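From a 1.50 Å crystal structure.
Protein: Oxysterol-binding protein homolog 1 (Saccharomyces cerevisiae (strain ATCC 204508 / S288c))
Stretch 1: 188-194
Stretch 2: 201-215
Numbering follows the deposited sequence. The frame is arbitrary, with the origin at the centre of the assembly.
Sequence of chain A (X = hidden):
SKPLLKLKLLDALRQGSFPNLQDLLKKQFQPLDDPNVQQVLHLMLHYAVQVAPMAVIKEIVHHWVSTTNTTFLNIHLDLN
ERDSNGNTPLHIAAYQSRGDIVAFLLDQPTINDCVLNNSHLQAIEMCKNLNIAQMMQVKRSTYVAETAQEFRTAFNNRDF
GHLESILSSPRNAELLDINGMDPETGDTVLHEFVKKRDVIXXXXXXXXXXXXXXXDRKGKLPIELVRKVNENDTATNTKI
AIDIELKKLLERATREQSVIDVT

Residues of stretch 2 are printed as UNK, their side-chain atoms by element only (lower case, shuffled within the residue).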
# COMPACT_ATOMS: atom_id res chain seq x y z
N THR A 188 -3.92 -18.08 10.27
CA THR A 188 -3.82 -17.70 8.87
C THR A 188 -5.24 -17.71 8.31
O THR A 188 -6.01 -18.65 8.53
CB THR A 188 -2.90 -18.69 8.13
OG1 THR A 188 -1.61 -18.68 8.77
CG2 THR A 188 -2.73 -18.29 6.68
N VAL A 189 -5.59 -16.65 7.59
CA VAL A 189 -6.95 -16.47 7.11
C VAL A 189 -7.60 -17.57 6.27
O VAL A 189 -8.74 -17.95 6.55
CB VAL A 189 -7.09 -15.09 6.42
CG1 VAL A 189 -6.35 -15.07 5.10
CG2 VAL A 189 -8.57 -14.75 6.24
N LEU A 190 -6.91 -18.09 5.27
CA LEU A 190 -7.52 -19.15 4.46
C LEU A 190 -7.90 -20.33 5.34
O LEU A 190 -9.02 -20.84 5.27
CB LEU A 190 -6.57 -19.60 3.34
CG LEU A 190 -7.09 -20.74 2.44
CD1 LEU A 190 -8.49 -20.39 1.92
CD2 LEU A 190 -6.12 -20.97 1.29
N HIS A 191 -6.96 -20.77 6.18
CA HIS A 191 -7.21 -21.89 7.08
C HIS A 191 -8.45 -21.66 7.94
O HIS A 191 -9.27 -22.57 8.11
CB HIS A 191 -6.00 -22.12 7.98
CG HIS A 191 -4.72 -22.31 7.22
ND1 HIS A 191 -4.20 -21.34 6.40
CD2 HIS A 191 -3.86 -23.36 7.16
CE1 HIS A 191 -3.07 -21.78 5.86
NE2 HIS A 191 -2.85 -23.00 6.31
N GLU A 192 -8.59 -20.46 8.47
CA GLU A 192 -9.73 -20.15 9.31
C GLU A 192 -11.05 -20.26 8.57
O GLU A 192 -12.03 -20.73 9.13
CB GLU A 192 -9.58 -18.75 9.92
CG GLU A 192 -8.41 -18.65 10.89
CD GLU A 192 -8.41 -19.79 11.90
OE1 GLU A 192 -9.40 -19.93 12.64
OE2 GLU A 192 -7.42 -20.54 11.96
N PHE A 193 -11.08 -19.86 7.30
CA PHE A 193 -12.33 -19.96 6.56
C PHE A 193 -12.60 -21.37 6.05
O PHE A 193 -13.74 -21.71 5.74
CB PHE A 193 -12.39 -18.91 5.46
CG PHE A 193 -12.78 -17.56 5.99
CD1 PHE A 193 -14.11 -17.27 6.26
CD2 PHE A 193 -11.81 -16.61 6.29
CE1 PHE A 193 -14.48 -16.06 6.84
CE2 PHE A 193 -12.16 -15.39 6.86
CZ PHE A 193 -13.50 -15.11 7.14
N VAL A 194 -11.56 -22.19 5.96
CA VAL A 194 -11.76 -23.57 5.56
C VAL A 194 -12.48 -24.23 6.75
O VAL A 194 -13.45 -24.97 6.57
CB VAL A 194 -10.41 -24.28 5.30
CG1 VAL A 194 -10.61 -25.78 5.21
CG2 VAL A 194 -9.82 -23.78 3.99
N UNK A 201 -15.91 -17.32 0.69
CA UNK A 201 -14.79 -16.55 1.21
C UNK A 201 -13.47 -17.24 0.85
O UNK A 201 -12.49 -16.58 0.51
c UNK A 201 -14.78 -13.08 3.61
s UNK A 201 -13.51 -13.92 2.67
c UNK A 201 -13.71 -15.60 3.33
c UNK A 201 -14.88 -16.38 2.72
N UNK A 202 -13.45 -18.57 0.92
CA UNK A 202 -12.23 -19.30 0.57
C UNK A 202 -11.85 -18.99 -0.88
O UNK A 202 -10.69 -18.71 -1.17
s UNK A 202 -12.45 -21.36 2.48
c UNK A 202 -12.42 -20.81 0.75
N UNK A 203 -12.83 -19.04 -1.78
CA UNK A 203 -12.58 -18.76 -3.19
C UNK A 203 -12.05 -17.34 -3.36
O UNK A 203 -11.11 -17.11 -4.12
c UNK A 203 -15.83 -22.74 -5.63
n UNK A 203 -16.42 -23.92 -5.57
c UNK A 203 -13.87 -18.92 -4.01
c UNK A 203 -15.70 -20.38 -4.88
n UNK A 203 -16.29 -21.72 -4.91
n UNK A 203 -14.77 -22.57 -6.41
c UNK A 203 -14.38 -20.35 -4.13
N UNK A 204 -12.65 -16.39 -2.65
CA UNK A 204 -12.23 -14.99 -2.73
C UNK A 204 -10.78 -14.85 -2.27
O UNK A 204 -9.97 -14.17 -2.90
c UNK A 204 -11.40 -9.38 -1.60
c UNK A 204 -10.99 -11.97 -0.50
c UNK A 204 -12.17 -10.48 -2.00
n UNK A 204 -13.20 -10.55 -2.91
c UNK A 204 -10.43 -9.61 -0.65
c UNK A 204 -13.65 -11.85 -2.96
c UNK A 204 -11.99 -11.77 -1.46
c UNK A 204 -13.13 -14.11 -1.86
c UNK A 204 -12.95 -12.64 -2.09
c UNK A 204 -10.22 -10.88 -0.10
N UNK A 205 -10.45 -15.49 -1.15
CA UNK A 205 -9.10 -15.42 -0.62
C UNK A 205 -8.08 -16.02 -1.59
O UNK A 205 -7.02 -15.43 -1.82
c UNK A 205 -9.11 -14.11 2.23
c UNK A 205 -9.81 -15.42 1.86
c UNK A 205 -9.92 -16.35 3.05
c UNK A 205 -9.03 -16.12 0.73
N UNK A 206 -8.41 -17.17 -2.17
CA UNK A 206 -7.52 -17.82 -3.12
C UNK A 206 -7.27 -16.93 -4.33
O UNK A 206 -6.14 -16.85 -4.82
c UNK A 206 -7.91 -20.38 -2.66
c UNK A 206 -8.37 -20.08 -1.26
c UNK A 206 -8.11 -19.16 -3.57
c UNK A 206 -6.46 -20.79 -2.67
N UNK A 207 -8.31 -16.26 -4.81
CA UNK A 207 -8.15 -15.40 -5.97
C UNK A 207 -7.37 -14.13 -5.64
O UNK A 207 -6.90 -13.43 -6.54
c UNK A 207 -9.52 -15.04 -6.57
o UNK A 207 -12.83 -14.43 -5.95
o UNK A 207 -11.71 -13.07 -7.26
c UNK A 207 -10.47 -14.30 -5.64
c UNK A 207 -11.76 -13.90 -6.33
N UNK A 208 -7.22 -13.84 -4.35
CA UNK A 208 -6.47 -12.65 -3.94
C UNK A 208 -5.10 -12.95 -3.36
O UNK A 208 -4.55 -12.13 -2.61
c UNK A 208 -8.49 -9.75 -3.99
c UNK A 208 -10.33 -10.75 -4.63
c UNK A 208 -8.40 -11.05 -3.62
n UNK A 208 -9.70 -9.59 -4.62
n UNK A 208 -9.57 -11.65 -4.04
c UNK A 208 -7.29 -11.81 -2.97
N UNK A 209 -4.54 -14.11 -3.68
CA UNK A 209 -3.21 -14.43 -3.20
C UNK A 209 -3.03 -15.53 -2.17
O UNK A 209 -1.90 -15.98 -1.96
N UNK A 210 -4.11 -15.97 -1.53
CA UNK A 210 -3.98 -17.03 -0.53
C UNK A 210 -3.37 -18.27 -1.18
O UNK A 210 -3.81 -18.70 -2.24
c UNK A 210 -5.34 -17.36 0.07
N UNK A 211 -2.37 -18.83 -0.52
CA UNK A 211 -1.65 -20.01 -1.03
C UNK A 211 -2.07 -21.31 -0.33
O UNK A 211 -1.96 -21.42 0.89
c UNK A 211 -0.15 -19.76 -0.87
c UNK A 211 0.69 -20.98 -1.20
o UNK A 211 0.22 -21.86 -1.95
o UNK A 211 1.84 -21.05 -0.72
N UNK A 212 -2.55 -22.30 -1.09
CA UNK A 212 -2.98 -23.58 -0.51
C UNK A 212 -1.82 -24.42 0.03
O UNK A 212 -2.03 -25.43 0.72
c UNK A 212 -3.70 -24.27 -1.67
c UNK A 212 -2.77 -22.30 -2.55
c UNK A 212 -2.94 -23.78 -2.87
N UNK A 213 -0.59 -24.00 -0.27
CA UNK A 213 0.61 -24.70 0.19
C UNK A 213 1.10 -24.17 1.52
O UNK A 213 1.99 -24.76 2.14
c UNK A 213 1.70 -27.50 -3.23
c UNK A 213 1.73 -24.55 -0.84
c UNK A 213 1.04 -24.81 -3.24
c UNK A 213 1.54 -25.38 -2.08
c UNK A 213 1.87 -26.73 -2.08
c UNK A 213 0.88 -25.56 -4.40
c UNK A 213 1.21 -26.91 -4.39
N UNK A 214 0.54 -23.06 1.97
CA UNK A 214 0.96 -22.45 3.23
C UNK A 214 0.48 -23.19 4.47
O UNK A 214 -0.70 -23.53 4.58
c UNK A 214 2.55 -19.99 4.30
n UNK A 214 4.57 -18.94 5.30
c UNK A 214 1.05 -20.20 4.45
c UNK A 214 3.13 -19.25 5.49
c UNK A 214 0.49 -20.99 3.28
N UNK A 215 1.39 -23.43 5.39
CA UNK A 215 1.07 -24.10 6.65
C UNK A 215 0.88 -23.06 7.74
O UNK A 215 1.67 -22.11 7.86
c UNK A 215 3.10 -29.14 5.25
n UNK A 215 3.29 -30.06 4.32
c UNK A 215 3.69 -26.95 6.21
c UNK A 215 2.20 -25.06 7.02
n UNK A 215 3.83 -28.03 5.24
n UNK A 215 2.19 -29.32 6.19
c UNK A 215 2.39 -26.18 6.01
O HOH W 1 0.85 -18.87 7.80

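Position 201 has three carbons and one sulfur in an unbranched chain, with the sulfur third. A carbon lies over one face of the Phe193 ring, 3.4 Å from Phe193 CD1. This is Met201, and the carbon is CG. Its chi1 is t.

Position 202 has one carbon and one sulfur. The sulfur is 3.5 Å from Phe193 O and 3.9 Å from Val194 CG2. This is Cys202. Its CA is 6.0 Å from the CA of Phe193.

Position 203 has four carbons and three nitrogens. Three carbons lead to a nitrogen, then to a carbon carrying two more nitrogens. CB points away from stretch 1, and the side chain touches none of it. This is Arg203.

Position 204 has a carbon followed by fused five- and six-membered rings with one nitrogen. It does not reach stretch 1. This is Trp204.

Position 205 has four carbons, forked at the second. One terminal carbon is 3.8 Å from Val189 CG2 and also 3.8 Å from Phe193 CD2. This is Leu205, with chi1 m and chi2 t. The atom is CD1.

Position 206 has the same four carbons and the same fork. One terminal carbon comes within 3.2 Å of Leu190 CD1, a tight approach. This is Leu206. The atom is CD2. Both chi angles are m; Leu205 shares the m at chi1 but has chi2 t.

Position 207 has three carbons, the third carrying two oxygens. It is exposed and far from stretch 1. This is Glu207.

Position 208 has one carbon and a five-membered ring of three carbons and two nitrogens. The ring does not reach stretch 1. This is His208. Its ring turns back on its own stretch, where ND1 donates a hydrogen bond to Trp204 O, an atom whose position is less certain.

Position 209 has no side-chain atoms. Its phi is 111°, where a CB would jam against the carbonyl O of His208. This is Gly209.

Position 210 has one carbon, 3.9 Å from Leu190 CD2. This is Ala210.

Position 211 has two carbons, the second carrying two oxygens. Its backbone O is 4.2 Å from Leu190 CD2. This is Asp211. It starts a type I turn that runs to position 214.

Position 212 has three carbons closing a ring onto the backbone N. Its CA is 4.5 Å from Leu190 CD2. This is Pro212, within the turn.

Position 213 has a carbon and a six-carbon ring. CB points away from stretch 1, and the side chain touches none of it. This is Phe213. Its N donates to Asp211 OD1 at 2.8 Å.

Position 214 has four carbons in a row ending in nitrogen. Its backbone O is 2.8 Å from His191 NE2. This is Lys214. CB points toward stretch 1, but the end of the side chain leads away.

Position 215 has four carbons and three nitrogens, ending as at 203. This is Arg215. Its CB points away from stretch 1.

The contact pairs two nearly antiparallel helices, at 162°. Leu190 is covered most, by Cys202, Leu205, Leu206 and Ala210. Phe193 packs beside it, with Met201 over its ring. Past the end of the second helix, Lys214 O accepts a hydrogen bond from His191 NE2, a direct polar tie to the turn. Water 1 joins Thr188 OG1, at 2.7 Å, to Arg215 O through a weak bond.

Stretch 2 (201-215) MCRWLLEHGADPFKR
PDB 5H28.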